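Local coordinates for GGDEF family protein (Vibrio cholerae, PDB 5GZS) that probably senses arginine through a periplasmic region of two solute-binding modules and, as a diguanylate cyclase, makes cyclic di-GMP, at residues F304-Y309 with L429-I434; P311-V316 with G406-Y411. All coordinates share one frame; numbering follows the deposited sequence.

Contact 1: F304-Y309 with L429-I434; sequences FSESYY and LFSRAI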
# COMPACT_ATOMS: atom_id res chain seq x y z
N PHE A 304 20.51 12.47 7.31
CA PHE A 304 19.43 12.33 6.32
C PHE A 304 18.09 12.89 6.77
O PHE A 304 17.64 12.60 7.87
CB PHE A 304 19.24 10.86 5.95
CG PHE A 304 20.43 10.23 5.29
CD1 PHE A 304 20.61 10.34 3.93
CD2 PHE A 304 21.35 9.50 6.03
CE1 PHE A 304 21.71 9.76 3.31
CE2 PHE A 304 22.46 8.91 5.42
CZ PHE A 304 22.63 9.05 4.06
N SER A 305 17.45 13.69 5.93
CA SER A 305 16.07 14.09 6.18
C SER A 305 15.23 12.85 6.05
O SER A 305 15.71 11.86 5.52
CB SER A 305 15.57 15.12 5.17
OG SER A 305 15.22 14.45 3.96
N GLU A 306 13.97 12.92 6.50
CA GLU A 306 12.98 11.88 6.23
C GLU A 306 12.84 11.76 4.73
O GLU A 306 13.20 12.70 4.03
CB GLU A 306 11.62 12.21 6.86
CG GLU A 306 11.56 12.04 8.39
CD GLU A 306 10.21 12.45 8.95
OE1 GLU A 306 9.29 12.69 8.14
OE2 GLU A 306 10.07 12.53 10.20
N SER A 307 12.34 10.62 4.24
CA SER A 307 12.16 10.41 2.80
C SER A 307 11.14 11.38 2.21
O SER A 307 10.30 11.88 2.93
CB SER A 307 11.72 8.98 2.51
OG SER A 307 12.42 8.07 3.33
N TYR A 308 11.22 11.66 0.91
CA TYR A 308 10.23 12.51 0.26
C TYR A 308 9.76 11.91 -1.05
O TYR A 308 8.92 12.48 -1.74
CB TYR A 308 10.78 13.93 0.03
CG TYR A 308 11.98 14.03 -0.89
CD1 TYR A 308 11.81 14.20 -2.26
CD2 TYR A 308 13.28 13.99 -0.39
CE1 TYR A 308 12.90 14.30 -3.11
CE2 TYR A 308 14.38 14.10 -1.24
CZ TYR A 308 14.18 14.25 -2.59
OH TYR A 308 15.27 14.36 -3.43
N TYR A 309 10.33 10.77 -1.40
CA TYR A 309 9.91 10.04 -2.59
C TYR A 309 10.24 8.57 -2.41
O TYR A 309 11.16 8.21 -1.66
CB TYR A 309 10.58 10.61 -3.84
CG TYR A 309 10.12 9.92 -5.09
CD1 TYR A 309 8.86 10.15 -5.60
CD2 TYR A 309 10.93 9.00 -5.74
CE1 TYR A 309 8.42 9.49 -6.74
CE2 TYR A 309 10.51 8.34 -6.88
CZ TYR A 309 9.25 8.59 -7.37
OH TYR A 309 8.84 7.93 -8.50
N LEU A 429 15.23 19.71 10.89
CA LEU A 429 14.47 20.87 10.44
C LEU A 429 13.94 20.64 9.04
O LEU A 429 12.77 20.91 8.76
CB LEU A 429 15.33 22.13 10.50
CG LEU A 429 15.67 22.52 11.93
CD1 LEU A 429 16.79 23.55 12.00
CD2 LEU A 429 14.38 23.01 12.63
N PHE A 430 14.79 20.12 8.15
CA PHE A 430 14.34 19.88 6.78
C PHE A 430 13.24 18.81 6.76
O PHE A 430 12.32 18.89 5.96
CB PHE A 430 15.53 19.50 5.87
CG PHE A 430 16.17 20.70 5.17
CD1 PHE A 430 17.13 21.47 5.81
CD2 PHE A 430 15.79 21.07 3.91
CE1 PHE A 430 17.71 22.57 5.19
CE2 PHE A 430 16.35 22.18 3.27
CZ PHE A 430 17.32 22.93 3.91
N SER A 431 13.29 17.84 7.67
CA SER A 431 12.19 16.88 7.75
C SER A 431 10.83 17.57 7.95
O SER A 431 9.86 17.29 7.22
CB SER A 431 12.45 15.88 8.86
OG SER A 431 13.57 15.07 8.55
N ARG A 432 10.75 18.49 8.91
CA ARG A 432 9.52 19.24 9.11
C ARG A 432 9.13 20.05 7.89
O ARG A 432 7.98 20.03 7.49
CB ARG A 432 9.64 20.16 10.32
CG ARG A 432 9.85 19.41 11.62
CD ARG A 432 10.08 20.38 12.77
NE ARG A 432 8.95 21.28 12.98
CZ ARG A 432 8.91 22.16 13.97
NH1 ARG A 432 9.92 22.24 14.82
NH2 ARG A 432 7.86 22.96 14.11
N ALA A 433 10.08 20.77 7.29
CA ALA A 433 9.72 21.59 6.14
C ALA A 433 9.11 20.73 5.03
O ALA A 433 8.13 21.12 4.39
CB ALA A 433 10.93 22.35 5.61
N ILE A 434 9.69 19.56 4.82
CA ILE A 434 9.17 18.60 3.85
C ILE A 434 7.75 18.10 4.20
O ILE A 434 6.90 18.01 3.31
CB ILE A 434 10.11 17.41 3.73
CG1 ILE A 434 11.33 17.80 2.89
CG2 ILE A 434 9.39 16.23 3.12
CD1 ILE A 434 12.48 16.78 3.00
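S431 turns its hydroxyl from helix 421-435 toward the backbone amide of E306, on the segment that leaves the edge strand 303-304 of a five-stranded sheet. That sheet's strand order, 2-1-3-5-4, matches a lobe of the type II periplasmic-binding-protein fold, consistent with the solute-binding family 3 assignment. The bond from E306 N to S431 OG is 3.0 Å long with an N-H...O angle of 162°, close to straight. S431 OG stands anti to its own carbonyl carbon (chi1 -66°), beside the backbone N, where it also bonds the carbonyl of A427 one helical turn earlier; the hydroxyl thus serves both the loop and its own helix. E306 CG lies 3.6 Å from S431 OG; the chain continues extended beyond CG, and OE2 makes a salt bridge with K435 NZ. One turn further along the helix, I434 spreads its two branches over the loop. I434 CG2 meets Y308 CB at 4.1 Å, while the Y308 ring leads away toward strand 288-292 and helix 248-259, its OH bonded to S249 OG. The other branch ends in I434 CD1, which lies 3.7 Å from S305 OG. S305 OG, buried here, is gripped twice: it receives a bond from I415 N and donates to E306 O at 2.7 Å, tilted 26° from the carbonyl plane.

Contact 2: P311-V316 with G406-Y411; sequences PQAILV and GSFYQY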
# COMPACT_ATOMS: atom_id res chain seq x y z
N PRO A 311 10.92 5.51 -4.91
CA PRO A 311 11.14 4.95 -6.25
C PRO A 311 10.77 3.50 -6.30
O PRO A 311 10.88 2.79 -5.30
CB PRO A 311 12.64 5.13 -6.47
CG PRO A 311 13.06 6.17 -5.48
CD PRO A 311 12.18 5.98 -4.32
N GLN A 312 10.35 3.08 -7.50
CA GLN A 312 9.95 1.71 -7.78
C GLN A 312 11.03 0.95 -8.56
O GLN A 312 11.22 1.20 -9.76
CB GLN A 312 8.65 1.73 -8.56
CG GLN A 312 7.55 2.46 -7.83
CD GLN A 312 7.23 1.81 -6.51
OE1 GLN A 312 6.99 0.60 -6.44
NE2 GLN A 312 7.25 2.60 -5.44
N ALA A 313 11.74 0.04 -7.91
CA ALA A 313 12.76 -0.72 -8.62
C ALA A 313 12.12 -1.73 -9.55
O ALA A 313 11.27 -2.52 -9.13
CB ALA A 313 13.69 -1.44 -7.66
N ILE A 314 12.52 -1.70 -10.81
CA ILE A 314 12.02 -2.70 -11.73
C ILE A 314 13.13 -3.35 -12.55
O ILE A 314 14.29 -2.92 -12.52
CB ILE A 314 10.97 -2.10 -12.68
CG1 ILE A 314 11.54 -0.90 -13.41
CG2 ILE A 314 9.75 -1.69 -11.90
CD1 ILE A 314 10.58 -0.33 -14.45
N LEU A 315 12.79 -4.40 -13.29
CA LEU A 315 13.78 -4.98 -14.17
C LEU A 315 13.54 -4.55 -15.60
O LEU A 315 12.40 -4.54 -16.08
CB LEU A 315 13.80 -6.49 -14.03
CG LEU A 315 14.46 -6.81 -12.69
CD1 LEU A 315 14.69 -8.28 -12.51
CD2 LEU A 315 15.78 -6.05 -12.54
N VAL A 316 14.62 -4.15 -16.25
CA VAL A 316 14.55 -3.84 -17.66
C VAL A 316 15.12 -5.03 -18.42
O VAL A 316 16.20 -5.53 -18.08
CB VAL A 316 15.30 -2.56 -17.99
CG1 VAL A 316 15.42 -2.40 -19.49
CG2 VAL A 316 14.59 -1.37 -17.39
N GLY A 406 7.29 -6.82 -12.25
CA GLY A 406 6.94 -5.51 -11.79
C GLY A 406 7.88 -4.93 -10.75
O GLY A 406 9.00 -5.31 -10.59
N SER A 407 7.35 -3.98 -10.03
CA SER A 407 8.06 -3.32 -8.94
C SER A 407 8.39 -4.39 -7.94
O SER A 407 7.53 -4.84 -7.20
CB SER A 407 7.22 -2.24 -8.28
OG SER A 407 6.99 -1.15 -9.15
N PHE A 408 9.65 -4.81 -7.94
CA PHE A 408 10.09 -5.82 -7.01
C PHE A 408 10.60 -5.21 -5.73
O PHE A 408 10.95 -5.94 -4.81
CB PHE A 408 11.17 -6.69 -7.65
CG PHE A 408 12.44 -5.95 -7.94
CD1 PHE A 408 12.58 -5.21 -9.11
CD2 PHE A 408 13.50 -6.01 -7.05
CE1 PHE A 408 13.74 -4.54 -9.39
CE2 PHE A 408 14.68 -5.34 -7.32
CZ PHE A 408 14.80 -4.60 -8.49
N TYR A 409 10.66 -3.88 -5.67
CA TYR A 409 11.08 -3.17 -4.45
C TYR A 409 10.76 -1.67 -4.44
O TYR A 409 10.91 -0.97 -5.44
CB TYR A 409 12.58 -3.35 -4.21
CG TYR A 409 13.00 -3.08 -2.79
CD1 TYR A 409 12.99 -4.10 -1.84
CD2 TYR A 409 13.43 -1.81 -2.39
CE1 TYR A 409 13.40 -3.86 -0.53
CE2 TYR A 409 13.84 -1.56 -1.07
CZ TYR A 409 13.81 -2.60 -0.15
OH TYR A 409 14.20 -2.39 1.16
N GLN A 410 10.32 -1.18 -3.28
CA GLN A 410 10.15 0.25 -3.08
C GLN A 410 11.17 0.78 -2.05
O GLN A 410 11.19 0.34 -0.90
CB GLN A 410 8.73 0.56 -2.62
CG GLN A 410 8.49 2.06 -2.46
CD GLN A 410 7.04 2.40 -2.18
OE1 GLN A 410 6.17 2.24 -3.05
NE2 GLN A 410 6.77 2.86 -0.96
N TYR A 411 12.02 1.72 -2.47
CA TYR A 411 13.02 2.28 -1.57
C TYR A 411 12.82 3.79 -1.32
O TYR A 411 11.81 4.37 -1.71
CB TYR A 411 14.44 1.99 -2.09
CG TYR A 411 14.81 2.57 -3.44
CD1 TYR A 411 14.39 1.96 -4.61
CD2 TYR A 411 15.60 3.71 -3.55
CE1 TYR A 411 14.74 2.48 -5.85
CE2 TYR A 411 15.95 4.23 -4.79
CZ TYR A 411 15.52 3.61 -5.93
OH TYR A 411 15.84 4.11 -7.17
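P311-V316 and G406-Y411 run antiparallel, with Q312 facing Q410 as a non-hydrogen-bonded pair (CA-CA 4.9 Å) and flanking bonds from Y411 N to P311 O (3.2 Å) and from A313 N to Y409 O (2.8 Å). A313 O then takes F408 N rather than the amide of Y409, and I314 lies nearest S407, so segment 406-411 carries one extra residue here. Q312, bent at chi2 (-61°), brings its amide to that of Q410: NE2 donates to Q410 OE1 at 2.6 Å, with that oxygen near the plane of the Q312 amide although the two amide planes stand 86° apart. NE2 also bonds H310 O, and S407 OG makes a weak bond to Q312 OE1. This pairing joins the edge strand 399-410 to strand 312-318 in the second sheet of the solute-binding module, a strand order of 3-2-4-1-5. A313 CB sits over one face of the F408 ring, 3.5 Å from CZ, while L315 CD2 approaches F408 CE1 at 4.0 Å. At the other end P311 lies over a face of Y411 in a CH-pi contact, CB 3.7 Å from the ring centroid and 29° off the normal.

Overall arrangement
The chain first builds the N-terminal module, whose pocket holds arginine, and both contacts lie in the module that follows. After strand 303-304, segment 304-309 forms the first side of contact 1; only H310 separates it from 311-316, the first side of contact 2. The chain then passes through strands 337-340, 359-361 and 378-382 before 406-411 closes a loop with 89 residues between the segments. It returns through strand 414-417 to helix 421-435, where contact 1 closes the wider loop, with contact 2 nested inside. The centres of the two contacts are about 22 Å apart: contact 1 ties helix to loop beside the sheet containing 226-230, contact 2 pairs strands in the other sheet.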